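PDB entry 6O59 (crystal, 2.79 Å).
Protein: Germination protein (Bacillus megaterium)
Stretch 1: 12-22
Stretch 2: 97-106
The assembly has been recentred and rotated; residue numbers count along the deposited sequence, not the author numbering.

Stretch 1 (12-22) ENLTLIKEKTG
Stretch 2 (97-106) NWNDLLSSLM

How are the two backbones arranged? Residues 12-20 form the end of a helix that begins earlier in the chain, and 98-106 form a second helix, with N97 at its N-cap position. Their N-to-C directions differ by 65° (signed crossing angle -65°), and the axes come no closer than 12.0 Å, a spacing that leaves room for large side chains. The register is set by I17 and L102, whose CA atoms lie 8.1 Å apart.

What does W98 do? Its CA-to-CB bond points toward the first helix, and chi1 -72° (m) with chi2 101° inserts the indole as a knob among N13, L16, I17 and K20. L16 (m, t) brings CD1 to 3.6 Å from W98 CZ2, while N13 (chi1 -74°, chi2 -46°) places OD1 3.5 Å from that same CZ2; this oxygen is hydrogen-bonded elsewhere in the structure. I17 CG1 meets the ring edge, 3.8 Å from W98 CZ3.

How does K20 meet the indole? K20 is m at chi1, t at chi2 and chi3, and m at chi4, and its chain runs along one face of the indole: K20 CE lies 4.2 Å from the centroid of the W98 five-membered ring, 16° off the normal, a CH-pi contact. The final m turn leaves K20 NZ over the same face, 4.8 Å from the W98 five-membered-ring centroid and 24° off the normal, in a cation-pi interaction. K20 CD also lies 4.1 Å from L102 CD1.

How does the contact continue beyond the tryptophan? I17 (m, t) packs CG1 4.3 Å from L101 CD2 and CG2 4.4 Å from L105 CD2. T21, first to leave helical phi/psi (-96/10), takes chi1 63° (p): OG1 donates to I17 O at 2.7 Å, while CG2 approaches L102 CD2 (4.0 Å) and L105 CD2 (4.2 Å). L102 is m, t; L105 is t, p. No hydrogen bond crosses between the stretches.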

# COMPACT_ATOMS: atom_id res chain seq x y z
N GLU A 12 13.17 13.49 -5.88
CA GLU A 12 13.18 12.67 -7.08
C GLU A 12 12.84 11.22 -6.75
O GLU A 12 12.09 10.58 -7.50
CB GLU A 12 14.54 12.76 -7.79
CG GLU A 12 14.78 14.12 -8.44
CD GLU A 12 15.93 14.23 -9.43
OE1 GLU A 12 15.71 14.82 -10.51
OE2 GLU A 12 17.04 13.74 -9.13
N ASN A 13 13.36 10.71 -5.61
CA ASN A 13 13.11 9.33 -5.19
C ASN A 13 11.68 9.17 -4.74
O ASN A 13 11.07 8.14 -5.03
CB ASN A 13 14.06 8.92 -4.08
CG ASN A 13 15.46 8.68 -4.59
OD1 ASN A 13 15.67 8.01 -5.62
ND2 ASN A 13 16.44 9.22 -3.90
N LEU A 14 11.13 10.20 -4.08
CA LEU A 14 9.75 10.15 -3.59
C LEU A 14 8.77 10.24 -4.76
O LEU A 14 7.85 9.44 -4.83
CB LEU A 14 9.47 11.22 -2.52
CG LEU A 14 10.29 11.12 -1.21
CD1 LEU A 14 9.89 12.19 -0.24
CD2 LEU A 14 10.16 9.73 -0.54
N THR A 15 9.01 11.16 -5.72
CA THR A 15 8.12 11.28 -6.88
C THR A 15 8.05 9.96 -7.65
O THR A 15 6.94 9.55 -8.01
CB THR A 15 8.56 12.42 -7.80
OG1 THR A 15 9.96 12.34 -7.96
CG2 THR A 15 8.18 13.79 -7.26
N LEU A 16 9.21 9.27 -7.82
CA LEU A 16 9.35 8.00 -8.52
C LEU A 16 8.67 6.85 -7.78
O LEU A 16 8.11 5.99 -8.45
CB LEU A 16 10.83 7.67 -8.81
CG LEU A 16 11.45 8.40 -10.05
CD1 LEU A 16 12.94 8.36 -10.01
CD2 LEU A 16 10.97 7.81 -11.37
N ILE A 17 8.69 6.83 -6.42
CA ILE A 17 8.00 5.79 -5.65
C ILE A 17 6.49 5.92 -5.92
O ILE A 17 5.85 4.96 -6.35
CB ILE A 17 8.32 5.86 -4.13
CG1 ILE A 17 9.78 5.47 -3.85
CG2 ILE A 17 7.33 4.99 -3.30
CD1 ILE A 17 10.28 5.96 -2.51
N LYS A 18 5.95 7.14 -5.72
CA LYS A 18 4.55 7.47 -5.96
C LYS A 18 4.12 7.02 -7.38
O LYS A 18 3.05 6.44 -7.55
CB LYS A 18 4.32 8.99 -5.78
CG LYS A 18 4.55 9.49 -4.35
CD LYS A 18 4.06 10.92 -4.16
CE LYS A 18 4.84 11.69 -3.12
NZ LYS A 18 6.09 12.28 -3.68
N GLU A 19 4.99 7.26 -8.36
CA GLU A 19 4.84 6.92 -9.77
C GLU A 19 4.74 5.39 -9.95
O GLU A 19 3.77 4.89 -10.54
CB GLU A 19 6.07 7.47 -10.50
CG GLU A 19 5.89 7.85 -11.95
CD GLU A 19 7.22 8.22 -12.60
OE1 GLU A 19 7.71 9.35 -12.34
OE2 GLU A 19 7.77 7.38 -13.34
N LYS A 20 5.72 4.67 -9.38
CA LYS A 20 5.89 3.23 -9.51
C LYS A 20 4.86 2.41 -8.75
O LYS A 20 4.47 1.34 -9.22
CB LYS A 20 7.31 2.84 -9.10
CG LYS A 20 8.32 3.25 -10.20
CD LYS A 20 9.77 3.27 -9.74
CE LYS A 20 10.70 3.66 -10.87
NZ LYS A 20 10.78 2.62 -11.93
N THR A 21 4.40 2.92 -7.59
CA THR A 21 3.41 2.26 -6.73
C THR A 21 1.97 2.78 -7.00
O THR A 21 1.06 2.46 -6.25
CB THR A 21 3.80 2.46 -5.27
OG1 THR A 21 3.77 3.86 -4.97
CG2 THR A 21 5.16 1.82 -4.92
N GLY A 22 1.79 3.55 -8.07
CA GLY A 22 0.51 4.09 -8.52
C GLY A 22 -0.21 5.05 -7.60
O GLY A 22 -1.44 5.19 -7.71
N ASN A 97 19.22 0.29 -6.17
CA ASN A 97 18.48 0.14 -7.43
C ASN A 97 16.99 -0.02 -7.09
O ASN A 97 16.66 -0.37 -5.95
CB ASN A 97 19.02 -1.01 -8.28
CG ASN A 97 18.62 -2.38 -7.83
OD1 ASN A 97 19.16 -2.94 -6.88
ND2 ASN A 97 17.66 -2.96 -8.54
N TRP A 98 16.11 0.31 -8.06
CA TRP A 98 14.65 0.31 -7.87
C TRP A 98 14.05 -1.06 -7.55
O TRP A 98 13.16 -1.13 -6.68
CB TRP A 98 13.92 0.94 -9.06
CG TRP A 98 14.14 2.42 -9.08
CD1 TRP A 98 15.01 3.11 -9.86
CD2 TRP A 98 13.66 3.36 -8.10
NE1 TRP A 98 15.05 4.43 -9.50
CE2 TRP A 98 14.23 4.62 -8.42
CE3 TRP A 98 12.77 3.27 -7.01
CZ2 TRP A 98 13.94 5.77 -7.69
CZ3 TRP A 98 12.49 4.42 -6.29
CH2 TRP A 98 13.07 5.65 -6.62
N ASN A 99 14.52 -2.15 -8.21
CA ASN A 99 14.00 -3.49 -8.00
C ASN A 99 14.10 -3.91 -6.52
O ASN A 99 13.08 -4.29 -5.93
CB ASN A 99 14.72 -4.49 -8.89
CG ASN A 99 13.80 -5.47 -9.56
OD1 ASN A 99 13.26 -6.40 -8.93
ND2 ASN A 99 13.58 -5.27 -10.86
N ASP A 100 15.32 -3.77 -5.94
CA ASP A 100 15.63 -4.10 -4.54
C ASP A 100 14.85 -3.24 -3.56
O ASP A 100 14.33 -3.75 -2.56
CB ASP A 100 17.13 -3.96 -4.29
CG ASP A 100 17.99 -5.04 -4.91
OD1 ASP A 100 17.42 -6.04 -5.42
OD2 ASP A 100 19.24 -4.90 -4.87
N LEU A 101 14.76 -1.93 -3.85
CA LEU A 101 14.02 -0.97 -3.04
C LEU A 101 12.55 -1.37 -2.98
O LEU A 101 12.01 -1.55 -1.89
CB LEU A 101 14.18 0.46 -3.61
CG LEU A 101 13.48 1.60 -2.85
CD1 LEU A 101 14.35 2.82 -2.81
CD2 LEU A 101 12.15 1.96 -3.47
N LEU A 102 11.93 -1.50 -4.16
CA LEU A 102 10.51 -1.79 -4.27
C LEU A 102 10.13 -3.13 -3.65
O LEU A 102 9.13 -3.17 -2.93
CB LEU A 102 10.03 -1.69 -5.72
CG LEU A 102 9.92 -0.27 -6.28
CD1 LEU A 102 9.64 -0.29 -7.77
CD2 LEU A 102 8.89 0.56 -5.53
N SER A 103 10.94 -4.17 -3.84
CA SER A 103 10.64 -5.48 -3.27
C SER A 103 10.69 -5.45 -1.75
O SER A 103 9.84 -6.09 -1.12
CB SER A 103 11.58 -6.55 -3.81
OG SER A 103 12.74 -6.64 -3.00
N SER A 104 11.64 -4.70 -1.16
CA SER A 104 11.77 -4.60 0.30
C SER A 104 10.55 -3.83 0.89
O SER A 104 9.97 -4.25 1.90
CB SER A 104 13.10 -3.97 0.69
OG SER A 104 12.98 -2.68 1.24
N LEU A 105 10.14 -2.75 0.20
CA LEU A 105 8.97 -1.97 0.57
C LEU A 105 7.71 -2.86 0.58
O LEU A 105 6.99 -2.86 1.58
CB LEU A 105 8.81 -0.79 -0.42
CG LEU A 105 7.59 0.13 -0.24
CD1 LEU A 105 7.78 1.06 0.93
CD2 LEU A 105 7.38 0.95 -1.47
N MET A 106 7.50 -3.65 -0.49
CA MET A 106 6.32 -4.53 -0.65
C MET A 106 6.33 -5.68 0.35
O MET A 106 5.27 -6.23 0.66
CB MET A 106 6.21 -5.08 -2.09
CG MET A 106 6.10 -4.01 -3.22
SD MET A 106 5.38 -2.38 -2.84
CE MET A 106 3.71 -2.76 -2.87